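Putative dihydrodipicolinate synthase (Thermus thermophilus, PDB 2PCQ) is a putative member of the dihydrodipicolinate synthase family, with a TIM-barrel fold, four protein chains in its assembly and a bound potassium ion. Local coordinates at residues Ala143-Pro146 with Asn147-Gly150; Asn41-Gly44 with Val45-Thr48; Glu71-Leu74 with Pro75-Glu78. All blocks are in the same frame, centred on the assembly; numbering follows the deposited sequence.

Contact 1: residues Ala143-Pro146 with Asn147-Gly150. With K (potassium ion), chain B.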
ATOM      1  N   ALA A 143       4.135  14.445  23.108  1.00 20.03           N
ATOM      2  CA  ALA A 143       3.378  14.181  24.324  1.00 20.72           C
ATOM      3  C   ALA A 143       3.803  14.967  25.567  1.00 24.87           C
ATOM      4  O   ALA A 143       2.965  15.336  26.367  1.00 21.39           O
ATOM      5  CB  ALA A 143       3.396  12.682  24.628  1.00 21.42           C
ATOM      6  N   PRO A 144       5.106  15.226  25.757  1.00 25.79           N
ATOM      7  CA  PRO A 144       5.463  15.980  26.967  1.00 25.65           C
ATOM      8  C   PRO A 144       4.995  17.442  27.002  1.00 27.09           C
ATOM      9  O   PRO A 144       4.827  18.019  28.077  1.00 26.06           O
ATOM     10  CB  PRO A 144       6.988  15.863  27.008  1.00 28.84           C
ATOM     11  CG  PRO A 144       7.242  14.540  26.339  1.00 26.78           C
ATOM     12  CD  PRO A 144       6.301  14.609  25.156  1.00 25.68           C
ATOM     13  N   HIS A 145       4.783  18.038  25.831  1.00 25.45           N
ATOM     14  CA  HIS A 145       4.356  19.435  25.742  1.00 26.01           C
ATOM     15  C   HIS A 145       3.035  19.700  26.467  1.00 29.93           C
ATOM     16  O   HIS A 145       2.022  19.089  26.163  1.00 27.71           O
ATOM     17  CB  HIS A 145       4.219  19.846  24.276  1.00 27.35           C
ATOM     18  CG  HIS A 145       4.182  21.328  24.064  1.00 26.99           C
ATOM     19  ND1 HIS A 145       3.300  22.154  24.724  1.00 26.28           N
ATOM     20  CD2 HIS A 145       4.909  22.127  23.246  1.00 24.56           C
ATOM     21  CE1 HIS A 145       3.483  23.401  24.321  1.00 24.51           C
ATOM     22  NE2 HIS A 145       4.452  23.411  23.425  1.00 28.96           N
ATOM     23  N   PRO A 146       3.031  20.646  27.421  1.00 29.53           N
ATOM     24  CA  PRO A 146       1.837  20.997  28.197  1.00 29.97           C
ATOM     25  C   PRO A 146       0.569  21.286  27.389  1.00 28.23           C
ATOM     26  O   PRO A 146      -0.533  20.949  27.825  1.00 28.36           O
ATOM     27  CB  PRO A 146       2.295  22.215  28.997  1.00 33.52           C
ATOM     28  CG  PRO A 146       3.750  21.948  29.200  1.00 35.49           C
ATOM     29  CD  PRO A 146       4.179  21.474  27.832  1.00 28.90           C
ATOM     30  N   ASN A 147       0.717  21.912  26.223  1.00 24.11           N
ATOM     31  CA  ASN A 147      -0.442  22.245  25.394  1.00 21.54           C
ATOM     32  C   ASN A 147      -0.867  21.187  24.379  1.00 21.43           C
ATOM     33  O   ASN A 147      -1.790  21.411  23.598  1.00 22.57           O
ATOM     34  CB  ASN A 147      -0.226  23.580  24.680  1.00 21.81           C
ATOM     35  CG  ASN A 147      -0.939  24.732  25.373  1.00 27.88           C
ATOM     36  OD1 ASN A 147      -0.942  25.864  24.888  1.00 30.79           O
ATOM     37  ND2 ASN A 147      -1.551  24.442  26.513  1.00 25.97           N
ATOM     38  N   VAL A 148      -0.184  20.050  24.365  1.00 21.18           N
ATOM     39  CA  VAL A 148      -0.565  18.960  23.473  1.00 20.14           C
ATOM     40  C   VAL A 148      -1.349  18.039  24.403  1.00 20.43           C
ATOM     41  O   VAL A 148      -0.795  17.119  24.987  1.00 20.64           O
ATOM     42  CB  VAL A 148       0.668  18.226  22.907  1.00 19.44           C
ATOM     43  CG1 VAL A 148       0.229  17.004  22.109  1.00 17.23           C
ATOM     44  CG2 VAL A 148       1.470  19.170  22.015  1.00 17.04           C
ATOM     45  N   LEU A 149      -2.642  18.305  24.539  1.00 19.19           N
ATOM     46  CA  LEU A 149      -3.509  17.555  25.448  1.00 21.02           C
ATOM     47  C   LEU A 149      -3.639  16.059  25.214  1.00 20.98           C
ATOM     48  O   LEU A 149      -3.796  15.284  26.161  1.00 22.34           O
ATOM     49  CB  LEU A 149      -4.902  18.182  25.454  1.00 18.12           C
ATOM     50  CG  LEU A 149      -4.920  19.696  25.666  1.00 18.92           C
ATOM     51  CD1 LEU A 149      -6.361  20.155  25.834  1.00 17.95           C
ATOM     52  CD2 LEU A 149      -4.094  20.068  26.895  1.00 18.86           C
ATOM     53  N   GLY A 150      -3.588  15.651  23.956  1.00 20.56           N
ATOM     54  CA  GLY A 150      -3.723  14.242  23.651  1.00 17.43           C
ATOM     55  C   GLY A 150      -3.853  14.029  22.163  1.00 18.07           C
ATOM     56  O   GLY A 150      -3.280  14.776  21.371  1.00 14.17           O
TER
HETATM   57  K     K B 284       0.744  16.722  27.514  1.00 28.26           K
HETATM   58  O   HOH W   1       2.817  17.538  29.712  1.00 29.70           O
HETATM   59  O   HOH W   2      -1.577  18.105  29.070  1.00 32.48           O
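The H145 side chain overlaps N147 and V148: its ring meets N147 N edge-on through ND1, and its CB lies against V148 CG2. ND1 accepts the N-H of N147 at 3.0 Å, with an N-H...N angle of 158°; the donor sits 13° out of the ring plane, so the bond is an in-plane one. CG of H145 is anti to its own backbone N (chi1 -163°), which brings the ring beside the carbonyl carbon and ahead along the chain, where N147 N can be reached. With V148 the contact is through carbons: V148 CG2 approaches H145 CB at 3.6 Å, and the side chains cross at about a right angle.

The backbone beneath is a type I beta turn from H145 to V148, closed by V148 N donating to H145 O at 3.0 Å. The donor stands well out of that carbonyl's plane on one side and the potassium ion on the other, so the oxygen serves both. The metal is bound by A143 O at 2.9 Å, by H145 O and V148 O, both at 3.0 Å, by two waters and by E170 O, in the loop before strand 172-175. One water also donates to P144 O at 2.6 Å, the other to P146 O at 3.3 Å, so the 143-148 segment holds the ion both directly and through water. All the protein ligands are carbonyl oxygens, whose dipoles probably stabilise the cation without neutralising it.

Around the turn, A116 of helix 107-118 packs on H145, N147 and V148. The arrangement is a main-chain potassium site in an alpha-to-beta loop of a TIM barrel, where helix 136-142 gives way to strand 148-153.

Contact 2: residues Asn41-Gly44 with Val45-Thr48; sequences NGEG and VHLT
E43 reaches H46 through its carboxylate: H46 ND1 donates to E43 OE1 at 2.8 Å, with an N-H...O angle of 151°. The oxygen receives it on its anti lone pair, the one facing away from OE2, and lies slightly tilted from the imidazole plane. Carboxylate and ring are nearly perpendicular, at 85°, so they meet without stacking. The first torsions bring the two groups together. CG of E43 stands anti to its carbonyl carbon (chi1 -69°) and the chain then runs extended, carrying OE1 to the ND1 edge of the ring; H46 has its CG in the same relation, and rotation about its CB-CG bond turns ND1 to the carboxylate.

Beneath the side chains, H46 N donates to E43 O at 2.9 Å and L47 N to G44 O at 3.1 Å. These successive i to i+3 bonds mark a short 3-10 turn in the loop that joins strand 36-37 of the TIM barrel to helix 49-57, and they bring E43 and H46, three residues apart, close enough for their side chains to meet. The carboxylate is gripped further: OE1 also accepts from R256 N, and OE2 forms a salt bridge with K242, so both its oxygens are held and its rotation is probably restrained. The H46 ring meets Y100 of the second subunit edge-to-face, and that of Y259 in its own chain with the planes at a shallow angle.

L47 leans back over the turn, its CG 3.8 Å from E43 O and its CB 3.6 Å from G44 O.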
ATOM      1  N   ASN A  41     -15.309  14.810   9.400  1.00 14.46           N
ATOM      2  CA  ASN A  41     -16.626  14.662   8.782  1.00 19.17           C
ATOM      3  C   ASN A  41     -17.294  16.026   8.587  1.00 19.25           C
ATOM      4  O   ASN A  41     -18.416  16.111   8.084  1.00 18.37           O
ATOM      5  CB  ASN A  41     -17.529  13.778   9.652  1.00 19.52           C
ATOM      6  CG  ASN A  41     -17.330  12.295   9.388  1.00 24.69           C
ATOM      7  OD1 ASN A  41     -17.924  11.729   8.465  1.00 22.97           O
ATOM      8  ND2 ASN A  41     -16.483  11.658  10.195  1.00 27.86           N
ATOM      9  N   GLY A  42     -16.593  17.091   8.974  1.00 16.08           N
ATOM     10  CA  GLY A  42     -17.144  18.433   8.864  1.00 13.27           C
ATOM     11  C   GLY A  42     -16.843  19.244   7.612  1.00 15.07           C
ATOM     12  O   GLY A  42     -17.229  20.408   7.533  1.00 14.67           O
ATOM     13  N   GLU A  43     -16.160  18.641   6.640  1.00 16.03           N
ATOM     14  CA  GLU A  43     -15.817  19.307   5.383  1.00 16.80           C
ATOM     15  C   GLU A  43     -15.096  20.641   5.541  1.00 17.49           C
ATOM     16  O   GLU A  43     -15.297  21.566   4.751  1.00 16.36           O
ATOM     17  CB  GLU A  43     -17.072  19.498   4.520  1.00 15.17           C
ATOM     18  CG  GLU A  43     -17.634  18.185   3.982  1.00 14.27           C
ATOM     19  CD  GLU A  43     -18.873  18.371   3.120  1.00 19.61           C
ATOM     20  OE1 GLU A  43     -18.735  18.763   1.941  1.00 16.21           O
ATOM     21  OE2 GLU A  43     -19.987  18.126   3.627  1.00 19.53           O
ATOM     22  N   GLY A  44     -14.246  20.736   6.557  1.00 18.32           N
ATOM     23  CA  GLY A  44     -13.503  21.961   6.764  1.00 17.85           C
ATOM     24  C   GLY A  44     -12.652  22.315   5.554  1.00 17.82           C
ATOM     25  O   GLY A  44     -12.562  23.483   5.186  1.00 18.02           O
ATOM     26  N   VAL A  45     -12.035  21.315   4.929  1.00 16.85           N
ATOM     27  CA  VAL A  45     -11.190  21.558   3.760  1.00 17.86           C
ATOM     28  C   VAL A  45     -11.989  21.934   2.517  1.00 18.30           C
ATOM     29  O   VAL A  45     -11.413  22.266   1.481  1.00 18.96           O
ATOM     30  CB  VAL A  45     -10.297  20.337   3.423  1.00 18.76           C
ATOM     31  CG1 VAL A  45      -9.373  20.031   4.600  1.00 15.63           C
ATOM     32  CG2 VAL A  45     -11.157  19.131   3.082  1.00 15.88           C
ATOM     33  N   HIS A  46     -13.314  21.885   2.618  1.00 15.15           N
ATOM     34  CA  HIS A  46     -14.165  22.255   1.494  1.00 15.85           C
ATOM     35  C   HIS A  46     -14.557  23.730   1.578  1.00 16.49           C
ATOM     36  O   HIS A  46     -15.307  24.231   0.743  1.00 19.11           O
ATOM     37  CB  HIS A  46     -15.423  21.385   1.463  1.00 13.15           C
ATOM     38  CG  HIS A  46     -15.192  20.012   0.914  1.00 16.22           C
ATOM     39  ND1 HIS A  46     -16.212  19.099   0.739  1.00 12.39           N
ATOM     40  CD2 HIS A  46     -14.066  19.407   0.466  1.00 13.47           C
ATOM     41  CE1 HIS A  46     -15.724  17.995   0.205  1.00 16.21           C
ATOM     42  NE2 HIS A  46     -14.424  18.154   0.028  1.00 15.21           N
ATOM     43  N   LEU A  47     -14.029  24.422   2.583  1.00 17.20           N
ATOM     44  CA  LEU A  47     -14.334  25.837   2.782  1.00 18.54           C
ATOM     45  C   LEU A  47     -13.127  26.730   2.541  1.00 18.61           C
ATOM     46  O   LEU A  47     -11.992  26.330   2.785  1.00 18.96           O
ATOM     47  CB  LEU A  47     -14.810  26.077   4.217  1.00 18.55           C
ATOM     48  CG  LEU A  47     -16.003  25.283   4.746  1.00 17.17           C
ATOM     49  CD1 LEU A  47     -16.139  25.521   6.239  1.00 15.64           C
ATOM     50  CD2 LEU A  47     -17.265  25.699   4.016  1.00 15.00           C
ATOM     51  N   THR A  48     -13.381  27.944   2.065  1.00 18.87           N
ATOM     52  CA  THR A  48     -12.312  28.913   1.860  1.00 18.87           C
ATOM     53  C   THR A  48     -12.089  29.518   3.246  1.00 18.88           C
ATOM     54  O   THR A  48     -12.940  29.380   4.123  1.00 18.72           O
ATOM     55  CB  THR A  48     -12.735  30.049   0.905  1.00 19.45           C
ATOM     56  OG1 THR A  48     -13.846  30.755   1.468  1.00 19.35           O
ATOM     57  CG2 THR A  48     -13.117  29.493  -0.455  1.00 19.31           C
TER

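Contact 3: residues Glu71-Leu74 with Pro75-Glu78; sequences EETL and PQAE
T73 and Q76 share the shortest side-chain bond here: T73 OG1 donates to Q76 OE1 at 2.7 Å, 22° off the plane of the amide carbonyl. The pair opens helix 74-87 of the TIM barrel, with T73 as its N-cap. OG1 sits between the backbone N and the carbonyl carbon of T73 (chi1 68°) and from there also accepts the N-H of Q76, a weak capping bond at 3.4 Å. One hydroxyl thus meets both ends of Q76, and the bond to OE1 helps fix the rotation of the amide, whose NE2 donates to V45 O of the second subunit.

The first helical turn is closed by A77 N to T73 O at 2.9 Å and by E78 N to L74 O at 2.8 Å, the latter almost in line with its C=O.

Farther out, E71 folds back over the turn. Its chain bends about the CB-CG bond, and CG rests 3.7 Å from A77 CA, while OE1 lies 3.6 Å from Q76 CB; its carboxylate and the amide of Q76 stand 66° apart, and OE2 makes a long, weak ion pair with R52. Y111 of helix 107-118 packs on E71, L74 and A77. E72 directs its carboxylate away, with OE1 accepting from the backbone N of R98 and Y99. The P75 ring follows directly on L74, and the covalent link holds its CD 3.4 Å from L74 CB.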
ATOM      1  N   GLU A  71      -4.612  22.489   7.845  1.00 15.97           N
ATOM      2  CA  GLU A  71      -3.927  23.379   6.917  1.00 17.31           C
ATOM      3  C   GLU A  71      -2.616  22.725   6.495  1.00 18.14           C
ATOM      4  O   GLU A  71      -2.158  21.764   7.120  1.00 19.14           O
ATOM      5  CB  GLU A  71      -3.641  24.736   7.569  1.00 16.37           C
ATOM      6  CG  GLU A  71      -4.868  25.519   8.028  1.00 17.92           C
ATOM      7  CD  GLU A  71      -5.848  25.822   6.907  1.00 23.85           C
ATOM      8  OE1 GLU A  71      -5.408  26.064   5.763  1.00 22.61           O
ATOM      9  OE2 GLU A  71      -7.069  25.831   7.176  1.00 25.38           O
ATOM     10  N   GLU A  72      -2.015  23.261   5.438  1.00 19.69           N
ATOM     11  CA  GLU A  72      -0.769  22.733   4.901  1.00 17.85           C
ATOM     12  C   GLU A  72       0.453  23.479   5.421  1.00 18.52           C
ATOM     13  O   GLU A  72       1.554  22.937   5.405  1.00 21.75           O
ATOM     14  CB  GLU A  72      -0.779  22.821   3.373  1.00 17.09           C
ATOM     15  CG  GLU A  72      -1.970  22.159   2.678  1.00 18.47           C
ATOM     16  CD  GLU A  72      -1.812  20.652   2.502  1.00 21.79           C
ATOM     17  OE1 GLU A  72      -0.759  20.099   2.893  1.00 16.43           O
ATOM     18  OE2 GLU A  72      -2.750  20.021   1.965  1.00 20.92           O
ATOM     19  N   THR A  73       0.267  24.717   5.874  1.00 15.28           N
ATOM     20  CA  THR A  73       1.388  25.522   6.360  1.00 15.65           C
ATOM     21  C   THR A  73       1.045  26.371   7.581  1.00 18.23           C
ATOM     22  O   THR A  73      -0.122  26.586   7.895  1.00 19.25           O
ATOM     23  CB  THR A  73       1.890  26.483   5.268  1.00 16.19           C
ATOM     24  OG1 THR A  73       0.887  27.477   5.009  1.00 17.95           O
ATOM     25  CG2 THR A  73       2.182  25.725   3.983  1.00 16.96           C
ATOM     26  N   LEU A  74       2.078  26.860   8.258  1.00 17.08           N
ATOM     27  CA  LEU A  74       1.879  27.695   9.433  1.00 19.14           C
ATOM     28  C   LEU A  74       1.180  29.006   9.069  1.00 19.99           C
ATOM     29  O   LEU A  74       0.267  29.436   9.765  1.00 19.32           O
ATOM     30  CB  LEU A  74       3.220  27.955  10.126  1.00 20.43           C
ATOM     31  CG  LEU A  74       3.754  26.722  10.869  1.00 21.70           C
ATOM     32  CD1 LEU A  74       5.164  26.969  11.376  1.00 21.61           C
ATOM     33  CD2 LEU A  74       2.811  26.394  12.029  1.00 20.36           C
ATOM     34  N   PRO A  75       1.596  29.659   7.971  1.00 21.30           N
ATOM     35  CA  PRO A  75       0.917  30.911   7.619  1.00 21.70           C
ATOM     36  C   PRO A  75      -0.590  30.713   7.440  1.00 21.20           C
ATOM     37  O   PRO A  75      -1.385  31.543   7.878  1.00 21.67           O
ATOM     38  CB  PRO A  75       1.614  31.325   6.329  1.00 20.90           C
ATOM     39  CG  PRO A  75       3.020  30.871   6.577  1.00 20.62           C
ATOM     40  CD  PRO A  75       2.812  29.481   7.155  1.00 20.16           C
ATOM     41  N   GLN A  76      -0.980  29.615   6.795  1.00 17.85           N
ATOM     42  CA  GLN A  76      -2.397  29.324   6.580  1.00 17.02           C
ATOM     43  C   GLN A  76      -3.069  28.928   7.889  1.00 17.69           C
ATOM     44  O   GLN A  76      -4.243  29.216   8.106  1.00 18.20           O
ATOM     45  CB  GLN A  76      -2.568  28.186   5.570  1.00 16.76           C
ATOM     46  CG  GLN A  76      -2.250  28.565   4.137  1.00 17.14           C
ATOM     47  CD  GLN A  76      -2.041  27.352   3.260  1.00 19.54           C
ATOM     48  OE1 GLN A  76      -1.167  26.525   3.529  1.00 18.31           O
ATOM     49  NE2 GLN A  76      -2.839  27.235   2.204  1.00 14.42           N
ATOM     50  N   ALA A  77      -2.315  28.262   8.754  1.00 14.38           N
ATOM     51  CA  ALA A  77      -2.827  27.818  10.041  1.00 18.72           C
ATOM     52  C   ALA A  77      -3.092  28.971  11.009  1.00 22.06           C
ATOM     53  O   ALA A  77      -4.037  28.921  11.798  1.00 20.39           O
ATOM     54  CB  ALA A  77      -1.849  26.837  10.671  1.00 17.83           C
ATOM     55  N   GLU A  78      -2.261  30.008  10.946  1.00 23.09           N
ATOM     56  CA  GLU A  78      -2.401  31.144  11.852  1.00 28.38           C
ATOM     57  C   GLU A  78      -3.816  31.715  11.944  1.00 25.60           C
ATOM     58  O   GLU A  78      -4.343  31.891  13.040  1.00 24.16           O
ATOM     59  CB  GLU A  78      -1.396  32.239  11.472  1.00 40.08           C
ATOM     60  CG  GLU A  78      -1.998  33.577  11.083  1.00 59.50           C
ATOM     61  CD  GLU A  78      -0.949  34.663  10.946  1.00 70.73           C
ATOM     62  OE1 GLU A  78      -1.309  35.799  10.574  1.00 77.02           O
ATOM     63  OE2 GLU A  78       0.240  34.379  11.215  1.00 77.02           O
TER

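Overall arrangement
Along the chain the order is contact 2, contact 3, contact 1, all within one eight-stranded parallel TIM barrel. Contacts 2 and 3 occupy successive beta-to-alpha loops, after strands 36-37 and 66-69, with centres about 15 Å apart and nearest atoms about 6 Å. Contact 1 belongs to the reverse kind of connection, from helix 136-142 into strand 148-153; its centre is about 20 Å from that of contact 3 and 26 Å from that of contact 2. Both 41-48 and 71-78 touch the second subunit, where they face each other's copies, so these loops help build the interface. No other chain of the assembly touches 143-150, whose ion takes all its protein ligands from one chain.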